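Local coordinates for p-47 protein (Clostridium botulinum E1 str. 'BoNT E Beluga', PDB 5WIX) that is of unknown function but adopts a TULIP-type fold resembling bactericidal/permeability-increasing protein, consistent with a role in binding lipids or other apolar ligands, at residues A[348-359]-A[384-395]. Residues are numbered along the deposited sequence; the frame is centred on the assembly and turned at random.
Sequences KVSFEIYSTPIM and LKSFRDSLAFEL
Phe351 donates its backbone N-H to Phe393 O over 3.0 Å and nearly straight, while Leu395 N returns a bond to Val349 O that is more bent, at 143°. The two bonds flank Ser350 and Glu394, an antiparallel, non-hydrogen-bonded pair and the one bridge between the two segments, so the chain leaving helix 370-390 lies briefly along the edge of strand 348-363, whose other side pairs with strand 328-343. Val349 and Phe351, with Phe393 and Leu395, turn their side chains to the same face. Val349 and Leu395 run side by side, CG1 of the former 3.6 Å from CD1 of the latter; Leu395 CD2 meets CE2 of Phe351, and the Phe351 and Phe393 rings lie obliquely, their planes at 45°. The extended Glu394 crosses the Lys348 chain at a slant, OE1 3.5 Å from Lys348 CB; OE2 is 4.4 Å from Lys348 NZ, a weak attraction at most.

Farther along, the strand touches the helix around Arg388. With CG anti to the backbone N (chi1 169°), its aliphatic stem runs out to cross Ile353 and Thr356 at about a right angle, CG meeting Ile353 CD1 and CD meeting Thr356 CG2. A bend at chi3 then turns the guanidinium so that Met359 SD lies over one face and Thr356 OG1 near its edge, while Asp389 offers a long salt bridge to NE. Met359 also slides past Leu384, its SD 4.0 Å from Leu384 CB.

In the second shell, helix 240-252 covers Phe393 and Phe351 packs on Leu312 of strand 311-322; both rings are buried. The contact ties helix 370-390 to the end strand of a curled antiparallel sheet, consistent with the helix-wrapping TULIP fold: directional backbone bonds fasten the chain after the helix, whereas the helix relies mainly on van der Waals packing around a partly exposed arginine.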
loop_
_atom_site.group_PDB
_atom_site.type_symbol
_atom_site.label_atom_id
_atom_site.label_comp_id
_atom_site.label_asym_id
_atom_site.label_seq_id
_atom_site.Cartn_x
_atom_site.Cartn_y
_atom_site.Cartn_z
ATOM N N LYS A 348 2.858 12.175 -12.395
ATOM C CA LYS A 348 2.012 11.511 -13.392
ATOM C C LYS A 348 2.495 10.088 -13.713
ATOM O O LYS A 348 3.671 9.880 -14.011
ATOM C CB LYS A 348 1.968 12.338 -14.688
ATOM C CG LYS A 348 1.299 13.722 -14.569
ATOM C CD LYS A 348 -0.132 13.597 -14.034
ATOM C CE LYS A 348 -0.806 14.960 -13.875
ATOM N NZ LYS A 348 -2.252 14.818 -13.511
ATOM N N VAL A 349 1.589 9.114 -13.664
ATOM C CA VAL A 349 1.902 7.760 -14.127
ATOM C C VAL A 349 1.439 7.558 -15.581
ATOM O O VAL A 349 0.334 7.941 -15.970
ATOM C CB VAL A 349 1.273 6.691 -13.213
ATOM C CG1 VAL A 349 1.217 5.334 -13.912
ATOM C CG2 VAL A 349 2.055 6.597 -11.901
ATOM N N SER A 350 2.294 6.934 -16.379
ATOM C CA SER A 350 2.203 6.996 -17.830
ATOM C C SER A 350 2.614 5.652 -18.380
ATOM O O SER A 350 3.436 4.954 -17.790
ATOM C CB SER A 350 3.127 8.113 -18.343
ATOM O OG SER A 350 3.302 8.080 -19.751
ATOM N N PHE A 351 2.046 5.264 -19.503
ATOM C CA PHE A 351 2.556 4.097 -20.208
ATOM C C PHE A 351 2.805 4.441 -21.658
ATOM O O PHE A 351 1.933 4.987 -22.363
ATOM C CB PHE A 351 1.598 2.924 -20.111
ATOM C CG PHE A 351 1.287 2.518 -18.710
ATOM C CD1 PHE A 351 1.853 1.361 -18.167
ATOM C CD2 PHE A 351 0.431 3.278 -17.923
ATOM C CE1 PHE A 351 1.559 0.978 -16.882
ATOM C CE2 PHE A 351 0.126 2.894 -16.621
ATOM C CZ PHE A 351 0.696 1.744 -16.103
ATOM N N GLU A 352 4.012 4.134 -22.100
ATOM C CA GLU A 352 4.367 4.369 -23.473
ATOM C C GLU A 352 4.659 3.053 -24.174
ATOM O O GLU A 352 4.723 1.992 -23.551
ATOM C CB GLU A 352 5.554 5.316 -23.554
ATOM C CG GLU A 352 6.844 4.738 -23.112
ATOM C CD GLU A 352 7.918 5.793 -23.033
ATOM O OE1 GLU A 352 7.594 6.963 -23.362
ATOM O OE2 GLU A 352 9.064 5.450 -22.649
ATOM N N ILE A 353 4.789 3.138 -25.489
ATOM C CA ILE A 353 5.057 1.983 -26.323
ATOM C C ILE A 353 6.520 1.593 -26.224
ATOM O O ILE A 353 7.388 2.428 -26.455
ATOM C CB ILE A 353 4.704 2.289 -27.786
ATOM C CG1 ILE A 353 3.231 2.693 -27.885
ATOM C CG2 ILE A 353 5.049 1.095 -28.692
ATOM C CD1 ILE A 353 2.253 1.509 -27.733
ATOM N N TYR A 354 6.798 0.333 -25.887
ATOM C CA TYR A 354 8.180 -0.159 -25.801
ATOM C C TYR A 354 8.564 -0.884 -27.083
ATOM O O TYR A 354 9.623 -0.644 -27.668
ATOM C CB TYR A 354 8.340 -1.090 -24.603
ATOM C CG TYR A 354 9.739 -1.643 -24.387
ATOM C CD1 TYR A 354 10.727 -0.871 -23.781
ATOM C CD2 TYR A 354 10.063 -2.950 -24.749
ATOM C CE1 TYR A 354 12.006 -1.375 -23.561
ATOM C CE2 TYR A 354 11.342 -3.463 -24.529
ATOM C CZ TYR A 354 12.309 -2.669 -23.934
ATOM O OH TYR A 354 13.581 -3.166 -23.715
ATOM N N SER A 355 7.681 -1.772 -27.525
ATOM C CA SER A 355 7.929 -2.529 -28.740
ATOM C C SER A 355 6.646 -3.052 -29.351
ATOM O O SER A 355 5.644 -3.250 -28.665
ATOM C CB SER A 355 8.849 -3.701 -28.444
ATOM O OG SER A 355 8.141 -4.692 -27.722
ATOM N N THR A 356 6.685 -3.305 -30.645
ATOM C CA THR A 356 5.579 -3.990 -31.274
ATOM C C THR A 356 6.140 -5.213 -31.957
ATOM O O THR A 356 6.405 -5.203 -33.163
ATOM C CB THR A 356 4.825 -3.088 -32.253
ATOM O OG1 THR A 356 5.746 -2.197 -32.894
ATOM C CG2 THR A 356 3.838 -2.269 -31.484
ATOM N N PRO A 357 6.349 -6.275 -31.165
ATOM C CA PRO A 357 6.952 -7.488 -31.724
ATOM C C PRO A 357 6.018 -8.229 -32.683
ATOM O O PRO A 357 6.497 -9.070 -33.436
ATOM C CB PRO A 357 7.282 -8.334 -30.478
ATOM C CG PRO A 357 6.495 -7.770 -29.365
ATOM C CD PRO A 357 6.197 -6.334 -29.699
ATOM N N ILE A 358 4.727 -7.908 -32.679
ATOM C CA ILE A 358 3.785 -8.506 -33.632
ATOM C C ILE A 358 2.736 -7.517 -34.131
ATOM O O ILE A 358 1.965 -6.970 -33.342
ATOM C CB ILE A 358 3.030 -9.711 -33.019
ATOM C CG1 ILE A 358 3.961 -10.918 -32.836
ATOM C CG2 ILE A 358 1.843 -10.091 -33.889
ATOM C CD1 ILE A 358 3.305 -12.094 -32.110
ATOM N N MET A 359 2.715 -7.282 -35.438
ATOM C CA MET A 359 1.586 -6.598 -36.069
ATOM C C MET A 359 1.265 -7.272 -37.392
ATOM O O MET A 359 1.721 -6.848 -38.452
ATOM C CB MET A 359 1.866 -5.111 -36.271
ATOM C CG MET A 359 1.130 -4.257 -35.264
ATOM S SD MET A 359 1.138 -2.509 -35.677
ATOM C CE MET A 359 2.850 -2.275 -36.170
ATOM N N LEU A 384 -4.815 -2.007 -36.706
ATOM C CA LEU A 384 -3.760 -2.426 -35.787
ATOM C C LEU A 384 -3.128 -1.202 -35.121
ATOM O O LEU A 384 -2.906 -1.175 -33.896
ATOM C CB LEU A 384 -2.709 -3.256 -36.521
ATOM C CG LEU A 384 -3.144 -4.688 -36.864
ATOM C CD1 LEU A 384 -2.067 -5.459 -37.635
ATOM C CD2 LEU A 384 -3.528 -5.437 -35.590
ATOM N N LYS A 385 -2.869 -0.179 -35.929
ATOM C CA LYS A 385 -2.334 1.064 -35.400
ATOM C C LYS A 385 -3.285 1.604 -34.352
ATOM O O LYS A 385 -2.868 1.917 -33.242
ATOM C CB LYS A 385 -2.083 2.070 -36.530
ATOM C CG LYS A 385 -0.980 1.573 -37.487
ATOM C CD LYS A 385 -0.620 2.568 -38.595
ATOM C CE LYS A 385 0.556 2.050 -39.447
ATOM N NZ LYS A 385 0.937 3.007 -40.534
ATOM N N SER A 386 -4.566 1.647 -34.691
ATOM C CA SER A 386 -5.565 2.149 -33.764
ATOM C C SER A 386 -5.459 1.459 -32.416
ATOM O O SER A 386 -5.540 2.122 -31.391
ATOM C CB SER A 386 -6.977 1.963 -34.325
ATOM O OG SER A 386 -7.814 3.031 -33.891
ATOM N N PHE A 387 -5.263 0.140 -32.438
ATOM C CA PHE A 387 -5.171 -0.674 -31.224
ATOM C C PHE A 387 -3.994 -0.259 -30.335
ATOM O O PHE A 387 -4.162 0.241 -29.209
ATOM C CB PHE A 387 -5.009 -2.149 -31.581
ATOM C CG PHE A 387 -6.184 -2.748 -32.276
ATOM C CD1 PHE A 387 -7.415 -2.112 -32.269
ATOM C CD2 PHE A 387 -6.058 -3.970 -32.929
ATOM C CE1 PHE A 387 -8.496 -2.682 -32.913
ATOM C CE2 PHE A 387 -7.135 -4.550 -33.575
ATOM C CZ PHE A 387 -8.353 -3.908 -33.567
ATOM N N ARG A 388 -2.802 -0.513 -30.864
ATOM C CA ARG A 388 -1.572 -0.039 -30.267
ATOM C C ARG A 388 -1.703 1.371 -29.693
ATOM O O ARG A 388 -1.430 1.598 -28.522
ATOM C CB ARG A 388 -0.444 -0.071 -31.296
ATOM C CG ARG A 388 0.790 0.649 -30.821
ATOM C CD ARG A 388 1.914 0.521 -31.800
ATOM N NE ARG A 388 1.638 1.283 -33.001
ATOM C CZ ARG A 388 2.285 1.118 -34.148
ATOM N NH1 ARG A 388 3.249 0.199 -34.244
ATOM N NH2 ARG A 388 1.956 1.869 -35.197
ATOM N N ASP A 389 -2.160 2.305 -30.513
ATOM C CA ASP A 389 -2.281 3.697 -30.093
ATOM C C ASP A 389 -3.066 3.836 -28.773
ATOM O O ASP A 389 -2.803 4.756 -27.979
ATOM C CB ASP A 389 -2.938 4.533 -31.210
ATOM C CG ASP A 389 -1.955 4.928 -32.322
ATOM O OD1 ASP A 389 -0.975 4.183 -32.585
ATOM O OD2 ASP A 389 -2.174 6.001 -32.938
ATOM N N SER A 390 -3.998 2.911 -28.532
ATOM C CA SER A 390 -4.911 3.025 -27.392
ATOM C C SER A 390 -4.262 2.504 -26.133
ATOM O O SER A 390 -4.776 2.715 -25.040
ATOM C CB SER A 390 -6.206 2.245 -27.628
ATOM O OG SER A 390 -5.960 0.850 -27.488
ATOM N N LEU A 391 -3.167 1.771 -26.312
ATOM C CA LEU A 391 -2.372 1.263 -25.210
ATOM C C LEU A 391 -1.382 2.286 -24.639
ATOM O O LEU A 391 -0.548 1.928 -23.816
ATOM C CB LEU A 391 -1.586 0.039 -25.660
ATOM C CG LEU A 391 -2.479 -1.078 -26.162
ATOM C CD1 LEU A 391 -1.642 -2.327 -26.444
ATOM C CD2 LEU A 391 -3.566 -1.375 -25.141
ATOM N N ALA A 392 -1.454 3.536 -25.092
ATOM C CA ALA A 392 -0.475 4.534 -24.677
ATOM C C ALA A 392 -1.148 5.760 -24.107
ATOM O O ALA A 392 -1.370 6.747 -24.801
ATOM C CB ALA A 392 0.425 4.924 -25.822
ATOM N N PHE A 393 -1.408 5.693 -22.812
ATOM C CA PHE A 393 -2.177 6.692 -22.104
ATOM C C PHE A 393 -1.504 7.108 -20.792
ATOM O O PHE A 393 -0.377 6.705 -20.508
ATOM C CB PHE A 393 -3.569 6.127 -21.827
ATOM C CG PHE A 393 -3.544 4.718 -21.337
ATOM C CD1 PHE A 393 -3.324 4.441 -19.974
ATOM C CD2 PHE A 393 -3.677 3.665 -22.232
ATOM C CE1 PHE A 393 -3.279 3.123 -19.500
ATOM C CE2 PHE A 393 -3.638 2.345 -21.783
ATOM C CZ PHE A 393 -3.432 2.077 -20.402
ATOM N N GLU A 394 -2.225 7.896 -19.997
ATOM C CA GLU A 394 -1.765 8.405 -18.705
ATOM C C GLU A 394 -2.893 8.272 -17.687
ATOM O O GLU A 394 -3.999 8.742 -17.948
ATOM C CB GLU A 394 -1.307 9.881 -18.820
ATOM C CG GLU A 394 -1.282 10.666 -17.490
ATOM C CD GLU A 394 -0.720 12.089 -17.614
ATOM O OE1 GLU A 394 0.505 12.258 -17.860
ATOM O OE2 GLU A 394 -1.512 13.044 -17.431
ATOM N N LEU A 395 -2.623 7.658 -16.526
ATOM C CA LEU A 395 -3.666 7.474 -15.506
ATOM C C LEU A 395 -4.080 8.826 -14.929
ATOM O O LEU A 395 -3.393 9.834 -15.120
ATOM C CB LEU A 395 -3.202 6.540 -14.398
ATOM C CG LEU A 395 -2.561 5.174 -14.682
ATOM C CD1 LEU A 395 -2.276 4.465 -13.316
ATOM C CD2 LEU A 395 -3.397 4.288 -15.599
#